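Local coordinates for protein dephospho-CoA kinase (Mycobacterium paratuberculosis, PDB 6N39) that probably catalyses the last step of coenzyme A biosynthesis, the ATP-dependent phosphorylation of the 3'-hydroxyl of dephospho-CoA, and carries a C-terminal UPF0157 (GrpB) domain involved in its proper folding, at residues 135-140 with 174-179; 262-267 with 370-375; 271-276 with 349-354; 298-303 with 327-332. One frame throughout, in Å; residues are numbered along the deposited sequence. Where two conformers were deposited one is given.

Contact 1 (135-140 with 174-179); sequences VVIVYA and RAVADI
Val135 and Val136 receive the chain as it leaves helix 170-176 and becomes the edge strand of the kinase's parallel sheet. The carbonyl O of Val135 accepts Ile179 N at 3.0 Å, and Ile137 N closes the parallel bridge on Ile179 O at 2.9 Å, nearly straight at 170°; a weak bond from Asp178 N also reaches Val135 O. Before the bridge, Asp178 turns back on the strand. Its CG lies beside its own backbone N (chi1 -62°), and OD2 takes Val135 N at 2.8 Å on the anti side of the carboxylate, a little out of its plane. Side chains fill in around these bonds. Val136 CG2 meets Ile179 CD1 at 4.0 Å on one face of the sheet, while Ile137 lays CG1 and CD1 against Ala177 CB, and its CD1 also touches Val176 CG2. Further out, Ile137 lies near the predicted ATP-binding P-loop of this P-loop NTPase fold, Ile179 packs on helix 187-210, and Asp178 OD1 forms a salt bridge with Arg238. Asp178 thus divides its oxygens, OD2 to a backbone N-H of the strand and OD1 to an arginine; two partners for one carboxylate should favour its charged form and hold its rotation.

Contact 2 (262-267 with 370-375); sequences PDFAAK and DYLAVK. With ACT (acetate ion), chain G; ACT (acetate ion), chain C.
Tyr371 and Phe264 are the flat groups: Tyr371 CD2 lies at the edge of the Phe264 ring, near its plane, 4.3 Å from Phe264 CZ. One face of the Tyr371 ring carries CE of Lys375, a turn later on the same helix, offset toward the rim. At the edge, in plane, sits atom O of an acetate ion, probably from the crystallisation liquor, which accepts from Tyr371 OH at 2.5 Å. Around Phe264, Leu372 CB approaches obliquely, 4.0 Å from CE1, the two side chains sliding past each other in opposite directions. The leucine's branches divide the loop between them: CD1 rests on Ala265 CB at 3.8 Å, and CD2 comes up to the carbonyl O of Asp263.

Lys375 crosses Phe264 at about a right angle. Its chain is bent at chi2 and chi3 (-149° and -108°), and the terminal NZ gives a hydrogen bond to Ala265 O at 3.0 Å, in the carbonyl plane and on a lone pair. OXT of a second acetate receives Lys375 NZ at 2.7 Å, and the same OXT accepts Lys267 N at 2.9 Å. Ser255 OG is a further partner of NZ, so this buried ammonium has three oxygen partners, beside the Phe264 ring and Ala266 CB, which would favour its charged form.

The contact lies in the UPF0157 region. Helix 365-382 is flanked by helix 386-411, whose Trp396 stacks on Tyr371 and whose Tyr389 touches Lys375, while on the loop side Ala266 pairs with Val222 in the short two-stranded antiparallel sheet.

Contact 3 (271-276 with 349-354); sequences DIQITV and PGQQFA
Gln273 and Thr275 face helix 349-363 from strand 270-276, the short segments running at 136° to each other with axes 9.8 Å apart. This is a helix packed on one face of the mixed four-stranded sheet of the GrpB-family domain, and in these segments the links are mainly amides and a hydroxyl. Gln273 is extended through CD, its CG anti to the backbone N, and NE2 gives a hydrogen bond to the backbone O of Gln351 at 3.2 Å, on a lone pair of that carbonyl, the acceptor lying in the amide plane of Gln273. Gln273 OE1, bonded to Arg344 of the adjacent strand 339-345, also lies 3.4 Å from Ala354 CB. Gln351 answers in the other direction: bent at chi2, it crosses Gln273 at about a right angle, yet the two amide planes are only 20° apart. Its OE1 accepts both Gly347 N, just before the helix, and Gln352 NE2, the latter at 2.9 Å. With the carbonyl end gripped in this way, the amide's rotation is fixed, and NE2 is directed at Thr275, where it gives its hydrogen to OG1 at 3.0 Å with an N-H...O angle of 158°, while Thr275 CG2 lies 3.6 Å from the same nitrogen.

Contact 4 (298-303 with 327-332); sequences EHITAD and KRIHAS. With ACT (acetate ion), chain E.
The outer edge of the mixed sheet in the UPF0157 region is the setting here: an irregular run, 298-303, lies beside the start of edge strand 328-331, with Thr301 O accepting Lys327 N at 3.0 Å. The nitrogen stands well above the carbonyl plane, 63° out of it. Further along, a single water bridges the two backbones, donating to Ile300 O and accepting from Ile329 N.

Lys327 does most of the side-chain work. Its CG sits between the backbone N and the carbonyl carbon (chi1 70°), and beyond it the chain is extended, crossing Asp303 at about a right angle. NZ meets OD1 of that aspartate at 2.7 Å on the syn side, a salt bridge; CD lies 3.5 Å from OD2. Ile300 and Ile329 make the apolar part, with Ile329 CG2 3.6 Å from both CB and CG2 of Ile300. Arg328, bent at chi2, gives NH1 to Lys327 O, and NH1 and NH2 together hold the two oxygens of an acetate, probably from the crystallisation liquor; Arg328 NE forms a salt bridge with Asp283.

His342 also binds Lys327 NZ, and Arg344 pairs with Asp303 OD2. One carboxylate thus stands between two cationic groups that lie close together, and its negative charge probably offsets their repulsion and favours the charged form of the buried lysine.

In the fold
Contact 1 belongs to the kinase part and contacts 2, 3 and 4 to the UPF0157 region, with the centres of contact 1 and each of the others about 30 Å apart. Contacts 1, 2 and 3 are buried, whereas contact 4 is partly buried at a sheet edge. Contacts 3 and 4 reach the same mixed sheet and touch, Gly350 CA lying 4.3 Å from Asp303 OD2; Arg344 serves both. Contact 3 lies within the span of chain bracketed by contact 2, the two using consecutive strands and consecutive helices. The chemistry changes with place: backbone pairing within a sheet in contact 1, a lysine amid aromatic rings in contact 2, amides in contact 3, a salt bridge in contact 4.

Contact 1 (135-140 with 174-179)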
loop_
_atom_site.group_PDB
_atom_site.type_symbol
_atom_site.label_atom_id
_atom_site.label_comp_id
_atom_site.label_asym_id
_atom_site.label_seq_id
_atom_site.Cartn_x
_atom_site.Cartn_y
_atom_site.Cartn_z
ATOM N N VAL A 135 -3.712 -1.809 4.572
ATOM C CA VAL A 135 -3.725 -1.394 5.967
ATOM C C VAL A 135 -5.138 -0.939 6.328
ATOM O O VAL A 135 -5.732 -0.111 5.620
ATOM C CB VAL A 135 -2.693 -0.276 6.237
ATOM C CG1 VAL A 135 -2.784 0.223 7.677
ATOM C CG2 VAL A 135 -1.250 -0.774 5.964
ATOM N N VAL A 136 -5.670 -1.491 7.421
ATOM C CA VAL A 136 -6.973 -1.118 7.973
ATOM C C VAL A 136 -6.745 -0.384 9.286
ATOM O O VAL A 136 -6.030 -0.877 10.169
ATOM C CB VAL A 136 -7.867 -2.348 8.205
ATOM C CG1 VAL A 136 -9.250 -1.915 8.716
ATOM C CG2 VAL A 136 -8.006 -3.122 6.942
ATOM N N ILE A 137 -7.342 0.789 9.428
ATOM C CA ILE A 137 -7.225 1.533 10.674
ATOM C C ILE A 137 -8.623 1.864 11.158
ATOM O O ILE A 137 -9.445 2.372 10.386
ATOM C CB ILE A 137 -6.369 2.798 10.507
ATOM C CG1 ILE A 137 -5.024 2.413 9.875
ATOM C CG2 ILE A 137 -6.170 3.470 11.852
ATOM C CD1 ILE A 137 -3.986 3.493 9.874
ATOM N N VAL A 138 -8.906 1.543 12.424
ATOM C CA VAL A 138 -10.198 1.828 13.030
ATOM C C VAL A 138 -10.075 3.128 13.807
ATOM O O VAL A 138 -9.018 3.423 14.381
ATOM C CB VAL A 138 -10.676 0.659 13.921
ATOM C CG1 VAL A 138 -9.712 0.390 15.066
ATOM C CG2 VAL A 138 -12.048 0.937 14.454
ATOM N N TYR A 139 -11.130 3.938 13.782
ATOM C CA TYR A 139 -11.143 5.180 14.543
ATOM C C TYR A 139 -12.532 5.381 15.132
ATOM O O TYR A 139 -13.474 4.649 14.820
ATOM C CB TYR A 139 -10.735 6.388 13.680
ATOM C CG TYR A 139 -11.745 6.733 12.608
ATOM C CD1 TYR A 139 -11.775 6.024 11.419
ATOM C CD2 TYR A 139 -12.676 7.764 12.792
ATOM C CE1 TYR A 139 -12.697 6.318 10.430
ATOM C CE2 TYR A 139 -13.606 8.071 11.808
ATOM C CZ TYR A 139 -13.605 7.342 10.624
ATOM O OH TYR A 139 -14.511 7.623 9.622
ATOM N N ALA A 140 -12.651 6.389 15.994
ATOM C CA ALA A 140 -13.906 6.693 16.664
ATOM C C ALA A 140 -13.841 8.113 17.201
ATOM O O ALA A 140 -12.753 8.631 17.478
ATOM C CB ALA A 140 -14.192 5.716 17.811
ATOM N N ARG A 174 -4.977 8.547 8.982
ATOM C CA ARG A 174 -5.715 8.595 7.725
ATOM C C ARG A 174 -4.759 8.575 6.544
ATOM O O ARG A 174 -5.029 7.927 5.526
ATOM C CB ARG A 174 -6.591 9.848 7.681
ATOM C CG ARG A 174 -7.475 9.949 6.458
ATOM C CD ARG A 174 -8.388 8.763 6.444
ATOM N NE ARG A 174 -9.158 8.601 5.215
ATOM C CZ ARG A 174 -8.816 7.790 4.219
ATOM N NH1 ARG A 174 -7.698 7.073 4.285
ATOM N NH2 ARG A 174 -9.602 7.699 3.155
ATOM N N ALA A 175 -3.612 9.246 6.682
ATOM C CA ALA A 175 -2.658 9.296 5.579
ATOM C C ALA A 175 -2.193 7.904 5.141
ATOM O O ALA A 175 -1.876 7.706 3.963
ATOM C CB ALA A 175 -1.463 10.182 5.967
ATOM N N VAL A 176 -2.156 6.924 6.048
ATOM C CA VAL A 176 -1.606 5.617 5.706
ATOM C C VAL A 176 -2.660 4.503 5.745
ATOM O O VAL A 176 -2.314 3.330 5.648
ATOM C CB VAL A 176 -0.396 5.269 6.597
ATOM C CG1 VAL A 176 0.782 6.250 6.343
ATOM C CG2 VAL A 176 -0.775 5.310 8.079
ATOM N N ALA A 177 -3.938 4.838 5.859
ATOM C CA ALA A 177 -4.989 3.823 5.890
ATOM C C ALA A 177 -5.526 3.554 4.484
ATOM O O ALA A 177 -6.052 4.461 3.829
ATOM C CB ALA A 177 -6.140 4.257 6.796
ATOM N N ASP A 178 -5.430 2.300 4.035
ATOM C CA ASP A 178 -6.171 1.920 2.832
ATOM C C ASP A 178 -7.653 1.825 3.127
ATOM O O ASP A 178 -8.487 2.168 2.278
ATOM C CB ASP A 178 -5.666 0.593 2.288
ATOM C CG ASP A 178 -4.214 0.666 1.887
ATOM O OD1 ASP A 178 -3.928 1.267 0.835
ATOM O OD2 ASP A 178 -3.358 0.190 2.661
ATOM N N ILE A 179 -7.996 1.354 4.324
ATOM C CA ILE A 179 -9.385 1.252 4.757
ATOM C C ILE A 179 -9.503 1.977 6.091
ATOM O O ILE A 179 -8.779 1.662 7.044
ATOM C CB ILE A 179 -9.846 -0.208 4.872
ATOM C CG1 ILE A 179 -9.779 -0.889 3.489
ATOM C CG2 ILE A 179 -11.247 -0.267 5.431
ATOM C CD1 ILE A 179 -9.873 -2.397 3.534
#

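Contact 2 (262-267 with 370-375)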
loop_
_atom_site.group_PDB
_atom_site.type_symbol
_atom_site.label_atom_id
_atom_site.label_comp_id
_atom_site.label_asym_id
_atom_site.label_seq_id
_atom_site.Cartn_x
_atom_site.Cartn_y
_atom_site.Cartn_z
ATOM N N PRO A 262 -11.209 20.307 -11.519
ATOM C CA PRO A 262 -12.555 19.710 -11.591
ATOM C C PRO A 262 -13.133 19.660 -12.998
ATOM O O PRO A 262 -14.032 18.849 -13.254
ATOM C CB PRO A 262 -13.391 20.616 -10.672
ATOM C CG PRO A 262 -12.621 21.898 -10.587
ATOM C CD PRO A 262 -11.178 21.503 -10.661
ATOM N N ASP A 263 -12.652 20.497 -13.915
ATOM C CA ASP A 263 -13.114 20.466 -15.295
ATOM C C ASP A 263 -12.401 19.409 -16.130
ATOM O O ASP A 263 -12.736 19.255 -17.310
ATOM C CB ASP A 263 -12.939 21.846 -15.931
ATOM C CG ASP A 263 -13.709 22.933 -15.192
ATOM O OD1 ASP A 263 -14.878 22.698 -14.812
ATOM O OD2 ASP A 263 -13.142 24.027 -14.984
ATOM N N PHE A 264 -11.432 18.694 -15.551
ATOM C CA PHE A 264 -10.753 17.574 -16.186
ATOM C C PHE A 264 -11.498 16.277 -15.839
ATOM O O PHE A 264 -12.535 16.295 -15.170
ATOM C CB PHE A 264 -9.285 17.547 -15.746
ATOM C CG PHE A 264 -8.397 16.651 -16.577
ATOM C CD1 PHE A 264 -8.211 16.889 -17.931
ATOM C CD2 PHE A 264 -7.735 15.581 -15.995
ATOM C CE1 PHE A 264 -7.392 16.069 -18.693
ATOM C CE2 PHE A 264 -6.913 14.753 -16.750
ATOM C CZ PHE A 264 -6.742 14.997 -18.100
ATOM N N ALA A 265 -10.968 15.137 -16.285
ATOM C CA ALA A 265 -11.621 13.848 -16.085
ATOM C C ALA A 265 -10.664 12.737 -16.477
ATOM O O ALA A 265 -9.822 12.915 -17.364
ATOM C CB ALA A 265 -12.920 13.744 -16.903
ATOM N N ALA A 266 -10.802 11.589 -15.812
ATOM C CA ALA A 266 -9.879 10.486 -16.038
ATOM C C ALA A 266 -10.535 9.179 -15.619
ATOM O O ALA A 266 -11.483 9.161 -14.833
ATOM C CB ALA A 266 -8.566 10.678 -15.273
ATOM N N LYS A 267 -10.018 8.087 -16.174
ATOM C CA LYS A 267 -10.374 6.756 -15.706
ATOM C C LYS A 267 -9.835 6.561 -14.285
ATOM O O LYS A 267 -8.745 7.035 -13.953
ATOM C CB LYS A 267 -9.788 5.732 -16.678
ATOM C CG LYS A 267 -10.367 4.343 -16.635
ATOM C CD LYS A 267 -9.601 3.440 -17.605
ATOM C CE LYS A 267 -9.914 1.966 -17.381
ATOM N NZ LYS A 267 -8.874 1.081 -17.983
ATOM N N ASP A 370 -7.085 19.393 -25.211
ATOM C CA ASP A 370 -7.086 18.469 -26.345
ATOM C C ASP A 370 -7.208 17.028 -25.872
ATOM O O ASP A 370 -8.011 16.245 -26.405
ATOM C CB ASP A 370 -5.807 18.626 -27.170
ATOM C CG ASP A 370 -5.797 19.872 -28.014
ATOM O OD1 ASP A 370 -6.843 20.547 -28.109
ATOM O OD2 ASP A 370 -4.728 20.176 -28.585
ATOM N N TYR A 371 -6.402 16.658 -24.873
ATOM C CA TYR A 371 -6.413 15.288 -24.369
ATOM C C TYR A 371 -7.770 14.936 -23.784
ATOM O O TYR A 371 -8.302 13.846 -24.031
ATOM C CB TYR A 371 -5.304 15.117 -23.324
ATOM C CG TYR A 371 -5.082 13.700 -22.850
ATOM C CD1 TYR A 371 -5.296 12.619 -23.696
ATOM C CD2 TYR A 371 -4.653 13.442 -21.551
ATOM C CE1 TYR A 371 -5.088 11.314 -23.266
ATOM C CE2 TYR A 371 -4.441 12.137 -21.107
ATOM C CZ TYR A 371 -4.660 11.079 -21.976
ATOM O OH TYR A 371 -4.458 9.783 -21.558
ATOM N N LEU A 372 -8.350 15.854 -23.006
ATOM C CA LEU A 372 -9.666 15.613 -22.433
ATOM C C LEU A 372 -10.708 15.382 -23.520
ATOM O O LEU A 372 -11.554 14.484 -23.398
ATOM C CB LEU A 372 -10.074 16.778 -21.539
ATOM C CG LEU A 372 -11.475 16.603 -20.951
ATOM C CD1 LEU A 372 -11.518 15.370 -20.060
ATOM C CD2 LEU A 372 -11.901 17.833 -20.187
ATOM N N ALA A 373 -10.667 16.182 -24.590
ATOM C CA ALA A 373 -11.651 16.008 -25.655
ATOM C C ALA A 373 -11.488 14.651 -26.331
ATOM O O ALA A 373 -12.485 13.983 -26.656
ATOM C CB ALA A 373 -11.541 17.140 -26.677
ATOM N N VAL A 374 -10.240 14.221 -26.538
ATOM C CA VAL A 374 -10.017 12.889 -27.096
ATOM C C VAL A 374 -10.607 11.825 -26.177
ATOM O O VAL A 374 -11.268 10.883 -26.636
ATOM C CB VAL A 374 -8.518 12.639 -27.341
ATOM C CG1 VAL A 374 -8.294 11.178 -27.682
ATOM C CG2 VAL A 374 -7.998 13.519 -28.467
ATOM N N LYS A 375 -10.374 11.960 -24.865
ATOM C CA LYS A 375 -10.887 10.973 -23.919
ATOM C C LYS A 375 -12.408 10.919 -23.939
ATOM O O LYS A 375 -12.995 9.833 -23.892
ATOM C CB LYS A 375 -10.388 11.273 -22.502
ATOM C CG LYS A 375 -8.899 11.054 -22.299
ATOM C CD LYS A 375 -8.609 10.623 -20.877
ATOM C CE LYS A 375 -7.935 11.708 -20.077
ATOM N NZ LYS A 375 -7.742 11.273 -18.663
HETATM C C ACT G . -7.479 7.809 -19.011
HETATM O O ACT G . -8.080 7.422 -20.070
HETATM O OXT ACT G . -7.881 8.595 -18.078
HETATM C CH3 ACT G . -6.024 7.252 -18.820
HETATM C C ACT C . -2.861 8.436 -18.911
HETATM O O ACT C . -3.522 9.473 -19.207
HETATM O OXT ACT C . -2.865 7.798 -17.826
HETATM C CH3 ACT C . -1.921 7.841 -20.045
#

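Contact 3 (271-276 with 349-354)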
loop_
_atom_site.group_PDB
_atom_site.type_symbol
_atom_site.label_atom_id
_atom_site.label_comp_id
_atom_site.label_asym_id
_atom_site.label_seq_id
_atom_site.Cartn_x
_atom_site.Cartn_y
_atom_site.Cartn_z
ATOM N N ASP A 271 -1.781 5.081 -12.169
ATOM C CA ASP A 271 -0.596 4.556 -12.847
ATOM C C ASP A 271 0.664 4.937 -12.088
ATOM O O ASP A 271 0.846 6.106 -11.721
ATOM C CB ASP A 271 -0.489 5.067 -14.285
ATOM C CG ASP A 271 -1.592 4.527 -15.162
ATOM O OD1 ASP A 271 -2.694 5.102 -15.133
ATOM O OD2 ASP A 271 -1.342 3.528 -15.864
ATOM N N ILE A 272 1.546 3.950 -11.909
ATOM C CA ILE A 272 2.841 4.103 -11.262
ATOM C C ILE A 272 3.913 3.572 -12.203
ATOM O O ILE A 272 3.712 2.544 -12.849
ATOM C CB ILE A 272 2.913 3.311 -9.940
ATOM C CG1 ILE A 272 1.744 3.659 -9.015
ATOM C CG2 ILE A 272 4.275 3.550 -9.281
ATOM C CD1 ILE A 272 1.745 5.138 -8.545
ATOM N N GLN A 273 5.067 4.232 -12.257
ATOM C CA GLN A 273 6.210 3.674 -12.971
ATOM C C GLN A 273 7.331 3.370 -11.985
ATOM O O GLN A 273 7.754 4.251 -11.231
ATOM C CB GLN A 273 6.715 4.634 -14.057
ATOM C CG GLN A 273 7.937 4.075 -14.790
ATOM C CD GLN A 273 8.390 4.955 -15.928
ATOM O OE1 GLN A 273 8.077 4.686 -17.093
ATOM N NE2 GLN A 273 9.141 6.023 -15.603
ATOM N N ILE A 274 7.813 2.131 -12.004
ATOM C CA ILE A 274 9.070 1.753 -11.371
ATOM C C ILE A 274 10.153 1.768 -12.442
ATOM O O ILE A 274 10.049 1.044 -13.450
ATOM C CB ILE A 274 8.974 0.361 -10.725
ATOM C CG1 ILE A 274 7.830 0.302 -9.697
ATOM C CG2 ILE A 274 10.313 -0.017 -10.096
ATOM C CD1 ILE A 274 7.595 -1.121 -9.153
ATOM N N THR A 275 11.190 2.584 -12.232
ATOM C CA THR A 275 12.345 2.607 -13.114
ATOM C C THR A 275 13.382 1.611 -12.606
ATOM O O THR A 275 13.762 1.662 -11.433
ATOM C CB THR A 275 12.949 4.020 -13.185
ATOM O OG1 THR A 275 12.013 4.919 -13.795
ATOM C CG2 THR A 275 14.210 4.016 -14.015
ATOM N N VAL A 276 13.822 0.698 -13.478
ATOM C CA VAL A 276 14.818 -0.312 -13.120
ATOM C C VAL A 276 16.015 -0.153 -14.040
ATOM O O VAL A 276 15.993 0.617 -14.999
ATOM C CB VAL A 276 14.266 -1.755 -13.193
ATOM C CG1 VAL A 276 13.107 -1.933 -12.204
ATOM C CG2 VAL A 276 13.799 -2.088 -14.632
ATOM N N PRO A 349 13.051 5.069 -24.069
ATOM C CA PRO A 349 12.036 6.077 -24.443
ATOM C C PRO A 349 10.722 5.988 -23.671
ATOM O O PRO A 349 10.157 7.034 -23.327
ATOM C CB PRO A 349 11.825 5.832 -25.950
ATOM C CG PRO A 349 12.441 4.480 -26.223
ATOM C CD PRO A 349 13.543 4.311 -25.230
ATOM N N GLY A 350 10.199 4.788 -23.398
ATOM C CA GLY A 350 8.945 4.716 -22.649
ATOM C C GLY A 350 9.091 5.197 -21.212
ATOM O O GLY A 350 8.197 5.864 -20.664
ATOM N N GLN A 351 10.224 4.865 -20.585
ATOM C CA GLN A 351 10.549 5.357 -19.241
ATOM C C GLN A 351 10.611 6.880 -19.195
ATOM O O GLN A 351 10.134 7.512 -18.240
ATOM C CB GLN A 351 11.886 4.739 -18.804
ATOM C CG GLN A 351 12.296 4.973 -17.337
ATOM C CD GLN A 351 13.092 6.259 -17.154
ATOM O OE1 GLN A 351 13.724 6.749 -18.096
ATOM N NE2 GLN A 351 13.079 6.801 -15.938
ATOM N N GLN A 352 11.201 7.498 -20.217
ATOM C CA GLN A 352 11.299 8.957 -20.222
ATOM C C GLN A 352 9.942 9.595 -20.492
ATOM O O GLN A 352 9.548 10.554 -19.816
ATOM C CB GLN A 352 12.325 9.386 -21.269
ATOM C CG GLN A 352 13.711 8.806 -21.003
ATOM C CD GLN A 352 14.542 9.737 -20.169
ATOM O OE1 GLN A 352 14.835 10.850 -20.601
ATOM N NE2 GLN A 352 14.914 9.307 -18.954
ATOM N N PHE A 353 9.203 9.044 -21.457
ATOM C CA PHE A 353 7.934 9.631 -21.862
ATOM C C PHE A 353 6.905 9.595 -20.736
ATOM O O PHE A 353 6.107 10.530 -20.604
ATOM C CB PHE A 353 7.394 8.907 -23.105
ATOM C CG PHE A 353 6.152 9.534 -23.659
ATOM C CD1 PHE A 353 6.106 10.915 -23.890
ATOM C CD2 PHE A 353 5.028 8.760 -23.941
ATOM C CE1 PHE A 353 4.961 11.513 -24.395
ATOM C CE2 PHE A 353 3.885 9.348 -24.468
ATOM C CZ PHE A 353 3.846 10.730 -24.693
ATOM N N ALA A 354 6.890 8.531 -19.920
ATOM C CA ALA A 354 5.903 8.478 -18.836
ATOM C C ALA A 354 6.066 9.653 -17.866
ATOM O O ALA A 354 5.073 10.198 -17.355
ATOM C CB ALA A 354 6.001 7.141 -18.086
#

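Contact 4 (298-303 with 327-332)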
loop_
_atom_site.group_PDB
_atom_site.type_symbol
_atom_site.label_atom_id
_atom_site.label_comp_id
_atom_site.label_asym_id
_atom_site.label_seq_id
_atom_site.Cartn_x
_atom_site.Cartn_y
_atom_site.Cartn_z
ATOM N N GLU A 298 1.178 -11.252 -17.878
ATOM C CA GLU A 298 2.302 -12.009 -18.421
ATOM C C GLU A 298 2.546 -11.711 -19.900
ATOM O O GLU A 298 3.698 -11.759 -20.351
ATOM C CB GLU A 298 2.068 -13.509 -18.191
ATOM C CG GLU A 298 3.340 -14.314 -17.917
ATOM C CD GLU A 298 4.166 -13.791 -16.725
ATOM O OE1 GLU A 298 3.594 -13.457 -15.660
ATOM O OE2 GLU A 298 5.404 -13.718 -16.867
ATOM N N HIS A 299 1.504 -11.386 -20.669
ATOM C CA HIS A 299 1.655 -11.235 -22.114
ATOM C C HIS A 299 1.686 -9.784 -22.581
ATOM O O HIS A 299 1.360 -9.514 -23.743
ATOM C CB HIS A 299 0.541 -11.981 -22.832
ATOM C CG HIS A 299 0.461 -13.417 -22.439
ATOM N ND1 HIS A 299 1.399 -14.343 -22.837
ATOM C CD2 HIS A 299 -0.414 -14.078 -21.646
ATOM C CE1 HIS A 299 1.091 -15.522 -22.327
ATOM N NE2 HIS A 299 -0.004 -15.387 -21.600
ATOM N N ILE A 300 2.044 -8.847 -21.714
ATOM C CA ILE A 300 2.306 -7.469 -22.130
ATOM C C ILE A 300 3.779 -7.199 -21.862
ATOM O O ILE A 300 4.208 -7.145 -20.701
ATOM C CB ILE A 300 1.415 -6.450 -21.406
ATOM C CG1 ILE A 300 -0.067 -6.793 -21.611
ATOM C CG2 ILE A 300 1.708 -5.030 -21.926
ATOM C CD1 ILE A 300 -1.011 -5.822 -20.936
ATOM N N THR A 301 4.563 -7.050 -22.935
ATOM C CA THR A 301 6.003 -6.882 -22.812
ATOM C C THR A 301 6.541 -5.667 -23.565
ATOM O O THR A 301 7.762 -5.535 -23.700
ATOM C CB THR A 301 6.727 -8.150 -23.291
ATOM O OG1 THR A 301 6.237 -8.520 -24.589
ATOM C CG2 THR A 301 6.476 -9.300 -22.318
ATOM N N ALA A 302 5.678 -4.768 -24.039
ATOM C CA ALA A 302 6.130 -3.545 -24.703
ATOM C C ALA A 302 4.997 -2.525 -24.690
ATOM O O ALA A 302 3.828 -2.881 -24.524
ATOM C CB ALA A 302 6.588 -3.808 -26.150
ATOM N N ASP A 303 5.369 -1.243 -24.815
ATOM C CA ASP A 303 4.437 -0.188 -25.207
ATOM C C ASP A 303 4.319 -0.151 -26.738
ATOM O O ASP A 303 5.055 -0.829 -27.461
ATOM C CB ASP A 303 4.909 1.185 -24.690
ATOM C CG ASP A 303 4.932 1.278 -23.154
ATOM O OD1 ASP A 303 3.891 1.024 -22.511
ATOM O OD2 ASP A 303 5.996 1.607 -22.593
ATOM N N LYS A 327 9.022 -3.585 -21.811
ATOM C CA LYS A 327 8.723 -3.272 -20.418
ATOM C C LYS A 327 8.112 -4.503 -19.756
ATOM O O LYS A 327 7.918 -5.554 -20.388
ATOM C CB LYS A 327 7.768 -2.070 -20.322
ATOM C CG LYS A 327 6.339 -2.376 -20.807
ATOM C CD LYS A 327 5.386 -1.190 -20.528
ATOM C CE LYS A 327 3.916 -1.582 -20.687
ATOM N NZ LYS A 327 3.009 -0.428 -20.391
ATOM N N ARG A 328 7.811 -4.369 -18.466
ATOM C CA ARG A 328 6.865 -5.268 -17.811
ATOM C C ARG A 328 5.735 -4.423 -17.226
ATOM O O ARG A 328 5.865 -3.205 -17.083
ATOM C CB ARG A 328 7.534 -6.127 -16.704
ATOM C CG ARG A 328 8.773 -6.929 -17.148
ATOM C CD ARG A 328 8.464 -8.068 -18.123
ATOM N NE ARG A 328 9.679 -8.809 -18.533
ATOM C CZ ARG A 328 10.309 -8.696 -19.709
ATOM N NH1 ARG A 328 9.867 -7.868 -20.658
ATOM N NH2 ARG A 328 11.385 -9.440 -19.960
ATOM N N ILE A 329 4.607 -5.058 -16.905
ATOM C CA ILE A 329 3.504 -4.338 -16.275
ATOM C C ILE A 329 2.769 -5.294 -15.345
ATOM O O ILE A 329 2.519 -6.455 -15.685
ATOM C CB ILE A 329 2.549 -3.695 -17.313
ATOM C CG1 ILE A 329 1.372 -2.961 -16.623
ATOM C CG2 ILE A 329 2.048 -4.734 -18.313
ATOM C CD1 ILE A 329 0.357 -2.279 -17.659
ATOM N N HIS A 330 2.505 -4.820 -14.136
ATOM C CA HIS A 330 1.711 -5.507 -13.134
ATOM C C HIS A 330 0.469 -4.668 -12.874
ATOM O O HIS A 330 0.385 -3.506 -13.284
ATOM C CB HIS A 330 2.491 -5.674 -11.818
ATOM C CG HIS A 330 3.744 -6.487 -11.933
ATOM N ND1 HIS A 330 3.986 -7.583 -11.135
ATOM C CD2 HIS A 330 4.837 -6.346 -12.725
ATOM C CE1 HIS A 330 5.164 -8.099 -11.445
ATOM N NE2 HIS A 330 5.708 -7.357 -12.393
ATOM N N ALA A 331 -0.483 -5.234 -12.140
ATOM C CA ALA A 331 -1.603 -4.404 -11.700
ATOM C C ALA A 331 -2.104 -4.915 -10.360
ATOM O O ALA A 331 -1.849 -6.059 -9.975
ATOM C CB ALA A 331 -2.754 -4.377 -12.720
ATOM N N SER A 332 -2.835 -4.056 -9.652
ATOM C CA SER A 332 -3.299 -4.442 -8.322
ATOM C C SER A 332 -4.385 -5.499 -8.426
ATOM O O SER A 332 -5.221 -5.460 -9.327
ATOM C CB SER A 332 -3.830 -3.234 -7.555
ATOM O OG SER A 332 -4.357 -3.649 -6.309
HETATM C C ACT E . 12.252 -8.859 -23.236
HETATM O O ACT E . 11.145 -8.234 -23.301
HETATM O OXT ACT E . 12.761 -9.483 -22.249
HETATM C CH3 ACT E . 13.119 -8.842 -24.572
HETATM O O HOH W 1 4.498 -7.910 -18.183
#